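Local coordinates for putative capsular polysaccharide biosynthesis protein (Streptococcus pneumoniae serotype 4, PDB 6EWJ), which probably catalyses a pyridoxal phosphate-dependent transamination of a sugar in the teichoic acid biosynthesis of pneumococcus, at residues I12-T20 and T382-E393. Numbering follows the deposited sequence.
Sequences IPFSPPDIT and TLPLHTKLSDEE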
loop_
_atom_site.group_PDB
_atom_site.type_symbol
_atom_site.label_atom_id
_atom_site.label_comp_id
_atom_site.label_asym_id
_atom_site.label_seq_id
_atom_site.Cartn_x
_atom_site.Cartn_y
_atom_site.Cartn_z
ATOM N N ILE A 12 -11.224 -30.356 2.805
ATOM C CA ILE A 12 -10.877 -29.469 3.986
ATOM C C ILE A 12 -9.904 -28.413 3.500
ATOM O O ILE A 12 -8.788 -28.761 3.068
ATOM C CB ILE A 12 -10.252 -30.265 5.159
ATOM C CG1 ILE A 12 -11.237 -31.335 5.639
ATOM C CG2 ILE A 12 -9.871 -29.325 6.313
ATOM C CD1 ILE A 12 -10.608 -32.473 6.426
ATOM N N PRO A 13 -10.287 -27.130 3.597
ATOM C CA PRO A 13 -9.380 -26.098 3.123
ATOM C C PRO A 13 -8.281 -25.788 4.144
ATOM O O PRO A 13 -8.454 -25.987 5.325
ATOM C CB PRO A 13 -10.303 -24.876 2.913
ATOM C CG PRO A 13 -11.345 -25.066 3.942
ATOM C CD PRO A 13 -11.572 -26.558 4.020
ATOM N N PHE A 14 -7.193 -25.209 3.679
ATOM C CA PHE A 14 -6.107 -24.833 4.557
ATOM C C PHE A 14 -6.333 -23.606 5.468
ATOM O O PHE A 14 -5.876 -23.607 6.614
ATOM C CB PHE A 14 -4.832 -24.634 3.760
ATOM C CG PHE A 14 -3.648 -24.500 4.636
ATOM C CD1 PHE A 14 -3.073 -25.636 5.221
ATOM C CD2 PHE A 14 -3.124 -23.254 4.914
ATOM C CE1 PHE A 14 -1.995 -25.513 6.052
ATOM C CE2 PHE A 14 -2.052 -23.125 5.759
ATOM C CZ PHE A 14 -1.484 -24.262 6.334
ATOM N N SER A 15 -6.961 -22.547 4.957
ATOM C CA SER A 15 -7.071 -21.290 5.682
ATOM C C SER A 15 -8.224 -20.380 5.182
ATOM O O SER A 15 -7.965 -19.297 4.732
ATOM C CB SER A 15 -5.741 -20.540 5.611
ATOM O OG SER A 15 -5.355 -20.348 4.254
ATOM N N PRO A 16 -9.476 -20.860 5.251
ATOM C CA PRO A 16 -10.617 -20.029 4.846
ATOM C C PRO A 16 -10.837 -18.965 5.880
ATOM O O PRO A 16 -10.469 -19.173 7.030
ATOM C CB PRO A 16 -11.794 -21.012 4.840
ATOM C CG PRO A 16 -11.438 -21.998 5.922
ATOM C CD PRO A 16 -9.916 -22.104 5.902
ATOM N N PRO A 17 -11.449 -17.836 5.486
ATOM C CA PRO A 17 -11.686 -16.771 6.423
ATOM C C PRO A 17 -12.867 -17.090 7.340
ATOM O O PRO A 17 -13.795 -17.794 6.937
ATOM C CB PRO A 17 -12.004 -15.584 5.492
ATOM C CG PRO A 17 -12.733 -16.203 4.365
ATOM C CD PRO A 17 -12.025 -17.532 4.158
ATOM N N ASP A 18 -12.809 -16.584 8.572
ATOM C CA ASP A 18 -13.883 -16.743 9.539
ATOM C C ASP A 18 -14.534 -15.374 9.748
ATOM O O ASP A 18 -14.086 -14.594 10.586
ATOM C CB ASP A 18 -13.332 -17.292 10.865
ATOM C CG ASP A 18 -14.440 -17.764 11.826
ATOM O OD1 ASP A 18 -15.586 -17.232 11.754
ATOM O OD2 ASP A 18 -14.143 -18.649 12.661
ATOM N N ILE A 19 -15.520 -15.074 8.917
ATOM C CA ILE A 19 -16.215 -13.792 8.941
ATOM C C ILE A 19 -17.663 -14.076 9.289
ATOM O O ILE A 19 -18.276 -14.960 8.692
ATOM C CB ILE A 19 -16.150 -13.088 7.561
ATOM C CG1 ILE A 19 -14.702 -12.990 7.030
ATOM C CG2 ILE A 19 -16.833 -11.733 7.611
ATOM C CD1 ILE A 19 -13.746 -12.166 7.886
ATOM N N THR A 20 -18.219 -13.311 10.240
ATOM C CA THR A 20 -19.605 -13.474 10.675
ATOM C C THR A 20 -20.400 -12.220 10.313
ATOM O O THR A 20 -19.837 -11.212 9.858
ATOM C CB THR A 20 -19.710 -13.701 12.197
ATOM O OG1 THR A 20 -19.297 -12.517 12.894
ATOM C CG2 THR A 20 -18.872 -14.899 12.638
ATOM N N THR A 382 2.662 -28.570 6.997
ATOM C CA THR A 382 1.743 -27.811 7.773
ATOM C C THR A 382 0.334 -28.316 7.515
ATOM O O THR A 382 -0.126 -28.341 6.371
ATOM C CB THR A 382 1.828 -26.315 7.451
ATOM O OG1 THR A 382 3.186 -25.938 7.358
ATOM C CG2 THR A 382 1.180 -25.482 8.513
ATOM N N LEU A 383 -0.345 -28.707 8.591
ATOM C CA LEU A 383 -1.750 -29.114 8.535
ATOM C C LEU A 383 -2.643 -27.941 8.799
ATOM O O LEU A 383 -2.190 -27.000 9.444
ATOM C CB LEU A 383 -2.048 -30.170 9.603
ATOM C CG LEU A 383 -1.156 -31.420 9.591
ATOM C CD1 LEU A 383 -1.579 -32.352 10.713
ATOM C CD2 LEU A 383 -1.200 -32.126 8.255
ATOM N N PRO A 384 -3.907 -28.001 8.322
ATOM C CA PRO A 384 -4.832 -26.920 8.485
ATOM C C PRO A 384 -5.059 -26.589 9.981
ATOM O O PRO A 384 -5.140 -27.508 10.816
ATOM C CB PRO A 384 -6.119 -27.477 7.869
ATOM C CG PRO A 384 -5.648 -28.377 6.813
ATOM C CD PRO A 384 -4.497 -29.076 7.501
ATOM N N LEU A 385 -5.063 -25.303 10.293
ATOM C CA LEU A 385 -5.363 -24.810 11.659
ATOM C C LEU A 385 -6.085 -23.478 11.527
ATOM O O LEU A 385 -5.466 -22.437 11.297
ATOM C CB LEU A 385 -4.099 -24.644 12.492
ATOM C CG LEU A 385 -4.269 -24.221 13.966
ATOM C CD1 LEU A 385 -5.184 -25.141 14.726
ATOM C CD2 LEU A 385 -2.921 -24.123 14.661
ATOM N N HIS A 386 -7.410 -23.550 11.645
ATOM C CA HIS A 386 -8.262 -22.402 11.549
ATOM C C HIS A 386 -9.582 -22.766 12.217
ATOM O O HIS A 386 -9.862 -23.945 12.500
ATOM C CB HIS A 386 -8.493 -22.047 10.076
ATOM C CG HIS A 386 -9.002 -23.184 9.243
ATOM N ND1 HIS A 386 -10.335 -23.531 9.177
ATOM C CD2 HIS A 386 -8.357 -24.049 8.423
ATOM C CE1 HIS A 386 -10.490 -24.547 8.344
ATOM N NE2 HIS A 386 -9.296 -24.890 7.885
ATOM N N THR A 387 -10.419 -21.747 12.387
ATOM C CA THR A 387 -11.596 -21.874 13.262
ATOM C C THR A 387 -12.856 -22.377 12.562
ATOM O O THR A 387 -13.894 -22.442 13.179
ATOM C CB THR A 387 -11.863 -20.528 13.935
ATOM O OG1 THR A 387 -11.800 -19.483 12.953
ATOM C CG2 THR A 387 -10.793 -20.291 14.987
ATOM N N LYS A 388 -12.766 -22.668 11.263
ATOM C CA LYS A 388 -13.815 -23.365 10.546
ATOM C C LYS A 388 -13.656 -24.894 10.550
ATOM O O LYS A 388 -14.557 -25.597 10.103
ATOM C CB LYS A 388 -13.904 -22.849 9.095
ATOM C CG LYS A 388 -13.987 -21.319 8.955
ATOM C CD LYS A 388 -15.304 -20.757 9.449
ATOM C CE LYS A 388 -16.450 -20.993 8.486
ATOM N NZ LYS A 388 -17.644 -20.241 8.967
ATOM N N LEU A 389 -12.546 -25.406 11.077
ATOM C CA LEU A 389 -12.365 -26.858 11.241
ATOM C C LEU A 389 -13.334 -27.436 12.285
ATOM O O LEU A 389 -13.388 -26.951 13.408
ATOM C CB LEU A 389 -10.945 -27.193 11.710
ATOM C CG LEU A 389 -9.790 -27.043 10.737
ATOM C CD1 LEU A 389 -8.477 -27.263 11.477
ATOM C CD2 LEU A 389 -9.925 -28.023 9.583
ATOM N N SER A 390 -14.071 -28.469 11.912
ATOM C CA SER A 390 -14.823 -29.256 12.884
ATOM C C SER A 390 -13.891 -30.265 13.590
ATOM O O SER A 390 -12.861 -30.672 13.048
ATOM C CB SER A 390 -15.941 -30.024 12.184
ATOM O OG SER A 390 -15.393 -31.018 11.323
ATOM N N ASP A 391 -14.303 -30.708 14.772
ATOM C CA ASP A 391 -13.627 -31.815 15.455
ATOM C C ASP A 391 -13.517 -33.085 14.582
ATOM O O ASP A 391 -12.473 -33.722 14.573
ATOM C CB ASP A 391 -14.295 -32.095 16.804
ATOM C CG ASP A 391 -14.070 -30.967 17.813
ATOM O OD1 ASP A 391 -13.156 -30.133 17.607
ATOM O OD2 ASP A 391 -14.812 -30.877 18.793
ATOM N N GLU A 392 -14.562 -33.408 13.828
ATOM C CA GLU A 392 -14.592 -34.589 12.955
ATOM C C GLU A 392 -13.517 -34.486 11.859
ATOM O O GLU A 392 -12.844 -35.458 11.536
ATOM C CB GLU A 392 -15.976 -34.768 12.313
ATOM C CG GLU A 392 -17.095 -35.161 13.273
ATOM C CD GLU A 392 -17.754 -33.994 14.048
ATOM O OE1 GLU A 392 -17.311 -32.807 13.984
ATOM O OE2 GLU A 392 -18.740 -34.292 14.761
ATOM N N GLU A 393 -13.364 -33.294 11.300
ATOM C CA GLU A 393 -12.305 -33.033 10.314
ATOM C C GLU A 393 -10.898 -33.185 10.909
ATOM O O GLU A 393 -10.031 -33.808 10.296
ATOM C CB GLU A 393 -12.481 -31.645 9.715
ATOM C CG GLU A 393 -13.677 -31.569 8.772
ATOM C CD GLU A 393 -14.018 -30.164 8.320
ATOM O OE1 GLU A 393 -13.630 -29.167 8.970
ATOM O OE2 GLU A 393 -14.661 -30.051 7.277
HETATM O O HOH W 1 -4.110 -23.365 8.597
#
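His386 is sandwiched between Pro16 and Leu389. Pro16 CD lies 3.4 Å from the centroid of the imidazole, almost on the ring normal, a CH-pi contact that suits proline, whose compact, polarised CD methylene can sit squarely over a pi face; Leu389 CG lies over the opposite face, toward the rim. Histidine offers an N-H besides its flat faces: His386 NE2 donates to Pro13 O (2.9 Å), the oxygen 23° out of the ring plane. Lys388 N gives His386 ND1 a weak bond, so both ring nitrogens are used.

Two further polar links join the segments. Thr387 OG1 donates to the anti lone pair of Asp18 OD2 at 2.5 Å, while Asp18 OD1 forms a salt bridge with Arg280. A water bridges the two segments, donating to Phe14 O and accepting from Leu385 N.

Among apolar contacts, Ile12 CG2 meets Leu389 CD2 at 3.5 Å, and Ile12 CD1 rests on CB and CG of Glu393. Phe14 turns a ring edge to Thr382 O (CE1 to O, 3.4 Å).

Near the cofactor pocket of this DegT/DnrJ/EryC1-family protein (Thr382 and pyridoxal phosphate-binding Tyr351 side chains about 8 Å apart), the N-terminal loop thus lies along the connection from strand 380-383 to helix 391-409, started by the Ser390-Glu393 capping box; Leu385 packs on helix 268-299.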